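Local coordinates for protein putative tagatose-6-phosphate ketose/aldose isomerase (Escherichia coli, PDB 3C3J) that is of unknown function but, as a putative ketose/aldose isomerase, is built from two SIS (sugar isomerase) domains, at residues Cys140-Ala145 with Ala158-Ala163; Ala201-Ala206 with Ile326-Arg331; Lys225-Leu230 with Glu275-Val280. All blocks are in the same frame, centred on the assembly; numbering follows the deposited sequence.

Interaction 1 (Cys140-Ala145 with Ala158-Ala163); sequences CNEAGA and ALLMPA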
ATOM      1  N   CYS A 140       2.372  23.178  -7.693  1.00 15.36           N
ATOM      2  CA  CYS A 140       1.376  24.077  -8.289  1.00 16.75           C
ATOM      3  C   CYS A 140       1.383  25.511  -7.744  1.00 18.14           C
ATOM      4  O   CYS A 140       0.579  26.325  -8.189  1.00 19.19           O
ATOM      5  CB  CYS A 140      -0.037  23.459  -8.167  1.00 16.30           C
ATOM      6  SG  CYS A 140      -0.152  21.757  -8.821  1.00 18.50           S
ATOM      7  N   ASN A 141       2.321  25.844  -6.852  1.00 18.64           N
ATOM      8  CA  ASN A 141       2.370  27.148  -6.194  1.00 19.27           C
ATOM      9  C   ASN A 141       3.753  27.786  -6.292  1.00 19.08           C
ATOM     10  O   ASN A 141       4.719  27.343  -5.663  1.00 18.67           O
ATOM     11  CB  ASN A 141       1.951  26.984  -4.718  1.00 20.17           C
ATOM     12  CG  ASN A 141       1.828  28.302  -3.969  1.00 20.09           C
ATOM     13  OD1 ASN A 141       1.698  29.365  -4.568  1.00 21.98           O
ATOM     14  ND2 ASN A 141       1.808  28.223  -2.634  1.00 21.68           N
ATOM     15  N   GLU A 142       3.858  28.838  -7.095  1.00 19.56           N
ATOM     16  CA  GLU A 142       5.126  29.530  -7.308  1.00 20.30           C
ATOM     17  C   GLU A 142       5.721  30.096  -5.989  1.00 20.28           C
ATOM     18  O   GLU A 142       6.945  30.150  -5.803  1.00 20.90           O
ATOM     19  CB  GLU A 142       4.920  30.655  -8.345  1.00 20.32           C
ATOM     20  CG  GLU A 142       6.123  31.568  -8.527  1.00 21.43           C
ATOM     21  CD  GLU A 142       6.236  32.656  -7.452  1.00 20.74           C
ATOM     22  OE1 GLU A 142       5.290  32.883  -6.653  1.00 27.03           O
ATOM     23  OE2 GLU A 142       7.288  33.282  -7.400  1.00 25.03           O
ATOM     24  N   ALA A 143       4.839  30.484  -5.084  1.00 20.21           N
ATOM     25  CA  ALA A 143       5.242  31.112  -3.827  1.00 20.82           C
ATOM     26  C   ALA A 143       5.473  30.088  -2.692  1.00 21.03           C
ATOM     27  O   ALA A 143       5.889  30.471  -1.605  1.00 21.68           O
ATOM     28  CB  ALA A 143       4.203  32.131  -3.410  1.00 20.27           C
ATOM     29  N   GLY A 144       5.213  28.801  -2.941  1.00 20.43           N
ATOM     30  CA  GLY A 144       5.401  27.781  -1.921  1.00 20.19           C
ATOM     31  C   GLY A 144       6.850  27.479  -1.653  1.00 19.07           C
ATOM     32  O   GLY A 144       7.707  27.695  -2.485  1.00 18.65           O
ATOM     33  N   ALA A 145       7.104  26.962  -0.456  1.00 20.59           N
ATOM     34  CA  ALA A 145       8.415  26.539   0.009  1.00 20.43           C
ATOM     35  C   ALA A 145       9.107  25.568  -0.940  1.00 20.72           C
ATOM     36  O   ALA A 145      10.273  25.769  -1.261  1.00 21.72           O
ATOM     37  CB  ALA A 145       8.263  25.911   1.390  1.00 21.25           C
ATOM     38  N   ALA A 158      13.120  23.072  -9.943  1.00 19.71           N
ATOM     39  CA  ALA A 158      11.694  23.002  -9.655  1.00 19.95           C
ATOM     40  C   ALA A 158      10.897  23.218 -10.915  1.00 19.34           C
ATOM     41  O   ALA A 158      11.214  24.069 -11.751  1.00 19.60           O
ATOM     42  CB  ALA A 158      11.300  24.003  -8.641  1.00 19.54           C
ATOM     43  N   LEU A 159       9.835  22.435 -11.026  1.00 19.15           N
ATOM     44  CA  LEU A 159       8.939  22.516 -12.151  1.00 18.26           C
ATOM     45  C   LEU A 159       7.564  22.994 -11.656  1.00 17.18           C
ATOM     46  O   LEU A 159       6.910  22.348 -10.837  1.00 16.15           O
ATOM     47  CB  LEU A 159       8.883  21.162 -12.818  1.00 18.32           C
ATOM     48  CG  LEU A 159       8.086  20.947 -14.072  1.00 20.37           C
ATOM     49  CD1 LEU A 159       8.504  21.952 -15.162  1.00 22.41           C
ATOM     50  CD2 LEU A 159       8.343  19.466 -14.486  1.00 20.69           C
ATOM     51  N   LEU A 160       7.141  24.125 -12.181  1.00 16.55           N
ATOM     52  CA  LEU A 160       5.872  24.734 -11.799  1.00 16.46           C
ATOM     53  C   LEU A 160       4.742  24.280 -12.720  1.00 16.11           C
ATOM     54  O   LEU A 160       4.892  24.306 -13.953  1.00 16.79           O
ATOM     55  CB  LEU A 160       6.022  26.254 -11.858  1.00 16.82           C
ATOM     56  CG  LEU A 160       4.899  27.095 -11.256  1.00 17.01           C
ATOM     57  CD1 LEU A 160       4.729  26.840  -9.755  1.00 18.35           C
ATOM     58  CD2 LEU A 160       5.184  28.597 -11.548  1.00 17.02           C
HETATM   59  N   MSE A 161       3.610  23.894 -12.139  1.00 15.52           N
HETATM   60  CA  MSE A 161       2.456  23.431 -12.927  1.00 15.45           C
HETATM   61  C   MSE A 161       1.683  24.672 -13.389  1.00 15.42           C
HETATM   62  O   MSE A 161       1.906  25.770 -12.837  1.00 14.80           O
HETATM   63  CB  MSE A 161       1.558  22.521 -12.085  1.00 15.29           C
HETATM   64  CG  MSE A 161       2.207  21.257 -11.608  1.00 16.21           C
HETATM   65 SE   MSE A 161       2.804  20.113 -13.082  1.00 22.37          SE
HETATM   66  CE  MSE A 161       4.669  20.721 -13.372  1.00 14.98           C
ATOM     67  N   PRO A 162       0.810  24.528 -14.411  1.00 15.05           N
ATOM     68  CA  PRO A 162      -0.014  25.672 -14.809  1.00 14.55           C
ATOM     69  C   PRO A 162      -0.867  26.208 -13.654  1.00 14.63           C
ATOM     70  O   PRO A 162      -1.307  25.459 -12.781  1.00 13.79           O
ATOM     71  CB  PRO A 162      -0.871  25.114 -15.955  1.00 14.70           C
ATOM     72  CG  PRO A 162      -0.035  23.924 -16.467  1.00 15.30           C
ATOM     73  CD  PRO A 162       0.544  23.352 -15.249  1.00 14.67           C
ATOM     74  N   ALA A 163      -1.058  27.515 -13.646  1.00 14.40           N
ATOM     75  CA  ALA A 163      -1.709  28.212 -12.540  1.00 14.51           C
ATOM     76  C   ALA A 163      -3.074  27.644 -12.168  1.00 14.32           C
ATOM     77  O   ALA A 163      -3.397  27.569 -10.987  1.00 15.11           O
ATOM     78  CB  ALA A 163      -1.827  29.685 -12.846  1.00 15.00           C
TER
HETATM   79  O   HOH W   1       1.219  27.469 -10.778  1.00 23.93           O

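Interaction 2 (Ala201-Ala206 with Ile326-Arg331); sequences ADRCQA and ILPPSR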
ATOM      1  N   ALA A 201      -5.352  13.464 -23.550  1.00 14.81           N
ATOM      2  CA  ALA A 201      -6.164  14.649 -23.333  1.00 15.37           C
ATOM      3  C   ALA A 201      -7.430  14.569 -24.179  1.00 15.78           C
ATOM      4  O   ALA A 201      -8.506  14.836 -23.684  1.00 16.26           O
ATOM      5  CB  ALA A 201      -5.356  15.934 -23.673  1.00 14.70           C
ATOM      6  N   ASP A 202      -7.292  14.199 -25.449  1.00 16.35           N
ATOM      7  CA  ASP A 202      -8.462  14.044 -26.345  1.00 16.92           C
ATOM      8  C   ASP A 202      -9.486  13.015 -25.811  1.00 16.56           C
ATOM      9  O   ASP A 202     -10.678  13.243 -25.825  1.00 15.79           O
ATOM     10  CB  ASP A 202      -8.036  13.582 -27.753  1.00 17.95           C
ATOM     11  CG  ASP A 202      -7.392  14.696 -28.611  1.00 20.79           C
ATOM     12  OD1 ASP A 202      -7.359  15.882 -28.203  1.00 23.38           O
ATOM     13  OD2 ASP A 202      -6.903  14.360 -29.727  1.00 22.54           O
ATOM     14  N   ARG A 203      -8.993  11.872 -25.352  1.00 16.52           N
ATOM     15  CA  ARG A 203      -9.854  10.819 -24.880  1.00 16.39           C
ATOM     16  C   ARG A 203     -10.529  11.206 -23.587  1.00 16.06           C
ATOM     17  O   ARG A 203     -11.702  10.969 -23.424  1.00 14.24           O
ATOM     18  CB  ARG A 203      -9.076   9.531 -24.707  1.00 16.75           C
ATOM     19  CG  ARG A 203      -9.943   8.316 -24.636  1.00 18.76           C
ATOM     20  CD  ARG A 203      -9.074   7.118 -24.323  1.00 18.36           C
ATOM     21  NE  ARG A 203      -9.667   5.889 -24.792  1.00 19.08           N
ATOM     22  CZ  ARG A 203      -9.048   4.721 -24.740  1.00 19.71           C
ATOM     23  NH1 ARG A 203      -7.836   4.630 -24.203  1.00 21.69           N
ATOM     24  NH2 ARG A 203      -9.632   3.648 -25.221  1.00 20.08           N
ATOM     25  N   CYS A 204      -9.786  11.848 -22.683  1.00 15.30           N
ATOM     26  CA  CYS A 204     -10.374  12.296 -21.425  1.00 15.69           C
ATOM     27  C   CYS A 204     -11.389  13.428 -21.650  1.00 15.50           C
ATOM     28  O   CYS A 204     -12.424  13.470 -20.972  1.00 15.03           O
ATOM     29  CB  CYS A 204      -9.273  12.678 -20.431  1.00 15.99           C
ATOM     30  SG  CYS A 204      -8.389  11.204 -19.846  1.00 17.28           S
ATOM     31  N   GLN A 205     -11.127  14.298 -22.617  1.00 15.64           N
ATOM     32  CA  GLN A 205     -12.121  15.317 -23.021  1.00 15.70           C
ATOM     33  C   GLN A 205     -13.385  14.630 -23.555  1.00 15.55           C
ATOM     34  O   GLN A 205     -14.491  15.050 -23.231  1.00 15.45           O
ATOM     35  CB  GLN A 205     -11.514  16.290 -24.050  1.00 16.41           C
ATOM     36  CG  GLN A 205     -12.426  17.445 -24.530  1.00 17.47           C
ATOM     37  CD  GLN A 205     -12.613  18.541 -23.480  1.00 20.01           C
ATOM     38  OE1 GLN A 205     -12.119  18.433 -22.355  1.00 20.86           O
ATOM     39  NE2 GLN A 205     -13.354  19.600 -23.840  1.00 21.00           N
ATOM     40  N   ALA A 206     -13.226  13.576 -24.351  1.00 15.22           N
ATOM     41  CA  ALA A 206     -14.387  12.776 -24.828  1.00 15.56           C
ATOM     42  C   ALA A 206     -15.169  12.100 -23.683  1.00 15.63           C
ATOM     43  O   ALA A 206     -16.416  11.999 -23.737  1.00 15.14           O
ATOM     44  CB  ALA A 206     -13.946  11.738 -25.864  1.00 15.22           C
ATOM     45  N   ILE A 326     -17.338   1.291 -21.804  1.00 17.54           N
ATOM     46  CA  ILE A 326     -16.236   1.177 -22.764  1.00 17.36           C
ATOM     47  C   ILE A 326     -15.711   2.568 -23.030  1.00 17.84           C
ATOM     48  O   ILE A 326     -16.472   3.486 -23.305  1.00 16.83           O
ATOM     49  CB  ILE A 326     -16.652   0.505 -24.101  1.00 18.08           C
ATOM     50  CG1 ILE A 326     -17.332  -0.849 -23.840  1.00 18.73           C
ATOM     51  CG2 ILE A 326     -15.453   0.355 -25.032  1.00 17.47           C
ATOM     52  CD1 ILE A 326     -16.536  -1.850 -23.030  1.00 18.48           C
ATOM     53  N   LEU A 327     -14.399   2.732 -22.895  1.00 18.09           N
ATOM     54  CA  LEU A 327     -13.761   4.018 -23.113  1.00 18.17           C
ATOM     55  C   LEU A 327     -13.943   4.480 -24.567  1.00 18.82           C
ATOM     56  O   LEU A 327     -14.065   3.651 -25.471  1.00 18.51           O
ATOM     57  CB  LEU A 327     -12.262   3.927 -22.788  1.00 17.86           C
ATOM     58  CG  LEU A 327     -11.878   3.490 -21.370  1.00 17.91           C
ATOM     59  CD1 LEU A 327     -10.351   3.370 -21.283  1.00 16.93           C
ATOM     60  CD2 LEU A 327     -12.414   4.475 -20.334  1.00 16.89           C
ATOM     61  N   PRO A 328     -13.959   5.801 -24.798  1.00 19.48           N
ATOM     62  CA  PRO A 328     -14.024   6.296 -26.190  1.00 19.75           C
ATOM     63  C   PRO A 328     -12.931   5.690 -27.059  1.00 19.79           C
ATOM     64  O   PRO A 328     -11.846   5.425 -26.559  1.00 19.16           O
ATOM     65  CB  PRO A 328     -13.794   7.818 -26.046  1.00 19.08           C
ATOM     66  CG  PRO A 328     -14.246   8.132 -24.710  1.00 19.44           C
ATOM     67  CD  PRO A 328     -13.970   6.910 -23.832  1.00 19.63           C
ATOM     68  N   PRO A 329     -13.200   5.482 -28.363  1.00 20.63           N
ATOM     69  CA  PRO A 329     -12.163   4.911 -29.207  1.00 20.70           C
ATOM     70  C   PRO A 329     -10.929   5.766 -29.252  1.00 20.62           C
ATOM     71  O   PRO A 329     -11.021   6.999 -29.287  1.00 20.61           O
ATOM     72  CB  PRO A 329     -12.818   4.858 -30.602  1.00 21.25           C
ATOM     73  CG  PRO A 329     -14.262   4.840 -30.324  1.00 22.32           C
ATOM     74  CD  PRO A 329     -14.432   5.741 -29.131  1.00 21.40           C
ATOM     75  N   SER A 330      -9.780   5.102 -29.250  1.00 20.49           N
ATOM     76  CA  SER A 330      -8.481   5.744 -29.399  1.00 20.50           C
ATOM     77  C   SER A 330      -7.453   4.716 -29.820  1.00 19.82           C
ATOM     78  O   SER A 330      -7.746   3.507 -29.896  1.00 19.37           O
ATOM     79  CB  SER A 330      -8.037   6.355 -28.069  1.00 21.10           C
ATOM     80  OG  SER A 330      -7.784   5.314 -27.117  1.00 22.78           O
ATOM     81  N   ARG A 331      -6.225   5.175 -30.023  1.00 19.13           N
ATOM     82  CA  ARG A 331      -5.101   4.252 -30.166  1.00 18.70           C
ATOM     83  C   ARG A 331      -4.918   3.419 -28.885  1.00 18.45           C
ATOM     84  O   ARG A 331      -5.536   3.700 -27.847  1.00 17.33           O
ATOM     85  CB  ARG A 331      -3.820   5.009 -30.434  1.00 18.64           C
ATOM     86  CG  ARG A 331      -3.413   5.925 -29.264  1.00 18.45           C
ATOM     87  CD  ARG A 331      -1.976   6.222 -29.310  1.00 19.65           C
ATOM     88  NE  ARG A 331      -1.607   7.336 -28.437  1.00 17.36           N
ATOM     89  CZ  ARG A 331      -1.168   7.207 -27.181  1.00 19.08           C
ATOM     90  NH1 ARG A 331      -1.043   6.014 -26.606  1.00 18.12           N
ATOM     91  NH2 ARG A 331      -0.834   8.286 -26.506  1.00 18.19           N
TER
HETATM   92  O   HOH W   2      -7.703   2.018 -26.958  1.00 24.61           O
HETATM   93  O   HOH W   3     -12.247   2.069 -26.557  1.00 26.08           O

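Interaction 3 (Lys225-Leu230 with Glu275-Val280); sequences KRIVYL and ETLVVV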
ATOM      1  N   LYS A 225     -23.484   1.367   0.207  1.00 19.81           N
ATOM      2  CA  LYS A 225     -22.821   1.757   1.447  1.00 19.55           C
ATOM      3  C   LYS A 225     -21.299   1.536   1.393  1.00 18.40           C
ATOM      4  O   LYS A 225     -20.556   2.014   2.263  1.00 17.53           O
ATOM      5  CB  LYS A 225     -23.338   0.893   2.587  1.00 20.89           C
ATOM      6  CG  LYS A 225     -24.838   1.032   2.843  1.00 23.14           C
ATOM      7  CD  LYS A 225     -25.156   2.267   3.641  1.00 27.70           C
ATOM      8  CE  LYS A 225     -26.584   2.181   4.238  1.00 29.78           C
ATOM      9  NZ  LYS A 225     -26.771   0.956   5.085  1.00 33.73           N
ATOM     10  N   ARG A 226     -20.854   0.761   0.419  1.00 16.96           N
ATOM     11  CA  ARG A 226     -19.420   0.488   0.243  1.00 16.64           C
ATOM     12  C   ARG A 226     -19.101   0.585  -1.221  1.00 16.02           C
ATOM     13  O   ARG A 226     -19.898   0.168  -2.072  1.00 15.30           O
ATOM     14  CB  ARG A 226     -19.047  -0.902   0.743  1.00 15.94           C
ATOM     15  CG  ARG A 226     -19.397  -1.137   2.213  1.00 15.54           C
ATOM     16  CD  ARG A 226     -19.036  -2.533   2.675  1.00 15.92           C
ATOM     17  NE  ARG A 226     -19.178  -2.671   4.127  1.00 14.65           N
ATOM     18  CZ  ARG A 226     -18.921  -3.791   4.814  1.00 16.55           C
ATOM     19  NH1 ARG A 226     -19.082  -3.807   6.128  1.00 17.03           N
ATOM     20  NH2 ARG A 226     -18.502  -4.886   4.197  1.00 17.12           N
ATOM     21  N   ILE A 227     -17.935   1.146  -1.505  1.00 15.20           N
ATOM     22  CA  ILE A 227     -17.397   1.125  -2.840  1.00 16.56           C
ATOM     23  C   ILE A 227     -15.989   0.552  -2.808  1.00 15.70           C
ATOM     24  O   ILE A 227     -15.207   0.858  -1.907  1.00 15.07           O
ATOM     25  CB  ILE A 227     -17.432   2.524  -3.520  1.00 15.97           C
ATOM     26  CG1 ILE A 227     -16.918   2.424  -4.956  1.00 16.81           C
ATOM     27  CG2 ILE A 227     -16.659   3.556  -2.739  1.00 19.45           C
ATOM     28  CD1 ILE A 227     -17.287   3.615  -5.815  1.00 18.85           C
ATOM     29  N   VAL A 228     -15.700  -0.310  -3.776  1.00 14.82           N
ATOM     30  CA  VAL A 228     -14.387  -0.892  -3.923  1.00 15.24           C
ATOM     31  C   VAL A 228     -13.908  -0.640  -5.338  1.00 14.78           C
ATOM     32  O   VAL A 228     -14.597  -1.003  -6.308  1.00 15.18           O
ATOM     33  CB  VAL A 228     -14.346  -2.420  -3.697  1.00 15.33           C
ATOM     34  CG1 VAL A 228     -12.828  -2.896  -3.702  1.00 15.62           C
ATOM     35  CG2 VAL A 228     -15.066  -2.796  -2.431  1.00 17.31           C
ATOM     36  N   TYR A 229     -12.725  -0.035  -5.448  1.00 13.53           N
ATOM     37  CA  TYR A 229     -12.046   0.080  -6.742  1.00 13.32           C
ATOM     38  C   TYR A 229     -10.914  -0.916  -6.840  1.00 12.64           C
ATOM     39  O   TYR A 229     -10.119  -1.043  -5.895  1.00 11.82           O
ATOM     40  CB  TYR A 229     -11.489   1.499  -6.940  1.00 13.61           C
ATOM     41  CG  TYR A 229     -12.528   2.573  -7.194  1.00 12.96           C
ATOM     42  CD1 TYR A 229     -12.987   2.838  -8.486  1.00 13.77           C
ATOM     43  CD2 TYR A 229     -12.981   3.381  -6.160  1.00 13.36           C
ATOM     44  CE1 TYR A 229     -13.910   3.857  -8.736  1.00 13.51           C
ATOM     45  CE2 TYR A 229     -13.893   4.393  -6.386  1.00 12.90           C
ATOM     46  CZ  TYR A 229     -14.356   4.632  -7.682  1.00 13.01           C
ATOM     47  OH  TYR A 229     -15.251   5.645  -7.906  1.00 14.18           O
ATOM     48  N   LEU A 230     -10.807  -1.580  -7.991  1.00 12.76           N
ATOM     49  CA  LEU A 230      -9.777  -2.607  -8.244  1.00 12.86           C
ATOM     50  C   LEU A 230      -8.983  -2.296  -9.503  1.00 12.72           C
ATOM     51  O   LEU A 230      -9.545  -1.911 -10.538  1.00 13.40           O
ATOM     52  CB  LEU A 230     -10.406  -4.006  -8.369  1.00 12.64           C
ATOM     53  CG  LEU A 230     -11.294  -4.526  -7.231  1.00 13.12           C
ATOM     54  CD1 LEU A 230     -11.969  -5.871  -7.561  1.00 15.13           C
ATOM     55  CD2 LEU A 230     -10.478  -4.637  -5.940  1.00 11.25           C
ATOM     56  N   GLU A 275     -24.824  -4.232  -0.563  1.00 20.13           N
ATOM     57  CA  GLU A 275     -24.811  -2.780  -0.620  1.00 20.42           C
ATOM     58  C   GLU A 275     -23.457  -2.244  -1.129  1.00 19.50           C
ATOM     59  O   GLU A 275     -23.138  -1.087  -0.910  1.00 20.21           O
ATOM     60  CB  GLU A 275     -25.077  -2.216   0.754  1.00 20.22           C
ATOM     61  CG  GLU A 275     -26.442  -2.593   1.309  1.00 22.15           C
ATOM     62  CD  GLU A 275     -26.604  -2.091   2.718  1.00 24.27           C
ATOM     63  OE1 GLU A 275     -25.775  -2.443   3.596  1.00 31.98           O
ATOM     64  OE2 GLU A 275     -27.538  -1.310   2.953  1.00 30.57           O
ATOM     65  N   THR A 276     -22.692  -3.101  -1.802  1.00 18.41           N
ATOM     66  CA  THR A 276     -21.362  -2.763  -2.309  1.00 18.53           C
ATOM     67  C   THR A 276     -21.354  -2.605  -3.817  1.00 17.65           C
ATOM     68  O   THR A 276     -21.848  -3.480  -4.538  1.00 18.52           O
ATOM     69  CB  THR A 276     -20.320  -3.866  -1.961  1.00 18.74           C
ATOM     70  OG1 THR A 276     -20.263  -4.076  -0.545  1.00 18.51           O
ATOM     71  CG2 THR A 276     -18.923  -3.501  -2.497  1.00 17.47           C
ATOM     72  N   LEU A 277     -20.781  -1.488  -4.273  1.00 17.15           N
ATOM     73  CA  LEU A 277     -20.410  -1.257  -5.662  1.00 16.53           C
ATOM     74  C   LEU A 277     -18.949  -1.633  -5.832  1.00 16.01           C
ATOM     75  O   LEU A 277     -18.106  -1.144  -5.096  1.00 15.28           O
ATOM     76  CB  LEU A 277     -20.535   0.235  -6.016  1.00 17.26           C
ATOM     77  CG  LEU A 277     -19.965   0.747  -7.356  1.00 16.62           C
ATOM     78  CD1 LEU A 277     -20.592   0.074  -8.574  1.00 16.84           C
ATOM     79  CD2 LEU A 277     -20.149   2.253  -7.458  1.00 17.22           C
ATOM     80  N   VAL A 278     -18.664  -2.441  -6.836  1.00 15.51           N
ATOM     81  CA  VAL A 278     -17.297  -2.790  -7.201  1.00 15.13           C
ATOM     82  C   VAL A 278     -17.021  -2.238  -8.586  1.00 15.47           C
ATOM     83  O   VAL A 278     -17.772  -2.514  -9.543  1.00 15.68           O
ATOM     84  CB  VAL A 278     -17.076  -4.321  -7.215  1.00 15.22           C
ATOM     85  CG1 VAL A 278     -15.639  -4.652  -7.687  1.00 15.18           C
ATOM     86  CG2 VAL A 278     -17.377  -4.941  -5.810  1.00 14.45           C
ATOM     87  N   VAL A 279     -15.943  -1.461  -8.715  1.00 14.90           N
ATOM     88  CA  VAL A 279     -15.526  -0.930 -10.015  1.00 14.96           C
ATOM     89  C   VAL A 279     -14.154  -1.480 -10.379  1.00 14.65           C
ATOM     90  O   VAL A 279     -13.205  -1.355  -9.611  1.00 15.05           O
ATOM     91  CB  VAL A 279     -15.519   0.621 -10.028  1.00 14.55           C
ATOM     92  CG1 VAL A 279     -15.095   1.156 -11.414  1.00 14.68           C
ATOM     93  CG2 VAL A 279     -16.878   1.174  -9.586  1.00 13.57           C
ATOM     94  N   VAL A 280     -14.055  -2.072 -11.562  1.00 14.96           N
ATOM     95  CA  VAL A 280     -12.826  -2.704 -12.019  1.00 15.00           C
ATOM     96  C   VAL A 280     -12.239  -1.908 -13.161  1.00 15.28           C
ATOM     97  O   VAL A 280     -12.865  -1.766 -14.220  1.00 15.48           O
ATOM     98  CB  VAL A 280     -13.050  -4.168 -12.445  1.00 14.86           C
ATOM     99  CG1 VAL A 280     -11.728  -4.805 -12.919  1.00 15.73           C
ATOM    100  CG2 VAL A 280     -13.687  -4.969 -11.291  1.00 15.30           C
TER

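Interaction 1 (Cys140-Ala145 with Ala158-Ala163)
Leu160 leans its side chain against the backbone of the turn at Asn141 and Glu142, at the C-terminal end of strand 159-160, where its pairing with strand 133-139 runs out. From CB, CG stands anti to the backbone N (chi1 -169°), and the two methyls beyond it then meet different atoms. CD1 lies against the peptide joining Asn141 to Glu142, 3.4 Å from Glu142 N and 3.7 Å from Asn141 C. CD2 meets Glu142 CB at 3.8 Å, while the rest of that glutamate bends at chi2 and carries its carboxylate away. The peptide that CD1 touches opens a type I beta turn from Asn141 to Gly144, closed by Gly144 N to Asn141 O at 3.1 Å; Gly144 is also the N-cap of helix 145-151. Asn141 itself faces elsewhere, its ND2 giving a hydrogen bond to Ser113 O.

The second meeting is buried. Cys140 SG sits 3.7 Å from CG of selenomethionine Met161 and is nearly as close to its CB. The bent Met161 chain then carries the selenium away from the cysteine, and the residue packs on Met179 and Ser182 of helix 174-187.

No direct hydrogen bond joins the two segments. Water 1 does that work, donating to Cys140 O at 2.9 Å and to Met161 O at 2.8 Å. Regular strand pairing thus gives way at the edge of this SIS-domain sheet to a water bridge between two carbonyls, which as acceptors could not bond each other, with apolar contacts holding the chains together beside it.

Interaction 2 (Ala201-Ala206 with Ile326-Arg331)
Arg203 reaches from helix 198-210 into the loop Leu327-Arg331, and most of the contact gathers round its guanidinium. The hydrogen bonds come first. NE and NH2 grip one acceptor side-on, Pro328 O, with NE at 2.8 Å and NH2 at 3.1 Å. The carbonyl oxygen lies close to the guanidinium plane, and the NE bond is the straighter of the two, at 150° on its hydrogen against 136°. An extended chain from CG to NE, with CG anti to the backbone N (chi1 -162°), spans the gap from the helix.

Two waters link NH2 to backbone carbonyls, their bonds from NH2 weak. Water 3 lies 2.6 Å from Leu327 O, and water 2 donates to Arg331 O at 2.9 Å.

The two faces of the flat group are covered by Leu327 and Ser330. Leu327 CD1 stands over the centre of one face, 3.9 Å from Arg203 CZ, its side chain crossing the arginine at about a right angle. Ser330 CB covers the opposite face, offset toward the rim. Phe333 adds a cation-pi contact from outside the two segments. Nearly one helical turn on from the arginine, Ala206 CB touches Pro328 CG at 3.8 Å, and Ile207 extends this apolar patch against Leu327 and Pro328.

Arg331 points its own charge back toward the start of the same helix, in a salt bridge with Asp199. The helix therefore meets the loop through a buried cation held by a backbone carbonyl, with weak water bonds beside it; the side-on grip, together with Leu327 and Ser330 on opposite faces, restricts how its plane can turn.

Interaction 3 (Lys225-Leu230 with Glu275-Val280)
Lys225-Leu230 and Glu275-Val280 pair in parallel register, residue for residue from Arg226 with Thr276 to Leu230 with Val280, their strand axes 4.6 Å apart and 14° from aligned. Along the strands the backbone bonds alternate in the parallel manner: Leu277 N gives to Arg226 O, Val228 N to Leu277 O, Val279 N to Val228 O, and Leu230 N to Val279 O. Where the pairing starts, Glu275 O takes two donors, Lys225 N at 2.7 Å and Arg226 N at 3.2 Å.

Side chains alternate between the two faces. On one, Ile227 lies beside Leu277, both pointing the same way, with Ile227 CD1 3.6 Å from Leu277 CD2. Tyr229 follows on this face, its CD1 3.7 Å from Val279 CB. Phe349 of helix 335-356 and Val246 of helix 235-249 cover this side.

The other face starts polar and turns apolar. Thr276 OG1 lies 3.6 Å from Arg226 CB but hydrogen-bonds to Asp273, and the extended arginine carries its guanidinium away to Gly252 O of the second subunit. Further on, Val228 CG2 meets Thr276 CG2. Leu230 CG sits beside the backbone N (chi1 -55°), and CD1 reaches diagonally to Val278 CG1 at 3.9 Å.

At the exposed end Lys225 and Glu275 run side by side. Lys225 NZ makes a salt bridge to Glu275 OE2 at 3.2 Å, on the syn side of the carboxylate and 32° out of its plane.

Strand 226-231 pairs on its other edge with strand 255-259, as expected inside a parallel alpha/beta sheet of the SIS type. Buried branched and aromatic side chains thus pack along interior strands, while charged groups gather where the strands begin, and one of them ties this sheet to the partner subunit.

In the fold
Interactions 1 and 3 belong to two parallel five-stranded sheets with the same strand order, 2-1-3-4-5, one in each SIS domain. Interaction 1 lies at the outermost strand 159-160 of the first sheet; interaction 3 joins two inner strands of the second, on the other side of the chain's centre, with centres 35 Å apart. Interaction 2 brings helix 198-210, which comes just before strand 226-231 in the chain, against the loop after edge strand 324-326 of the second sheet. Its centre is 29 Å from that of interaction 1 and 24 Å from that of interaction 3. Interaction 1 comes first along the chain, while interaction 3 falls wholly between the segments of interaction 2, so the helix leading into an inner strand also meets that sheet's edge.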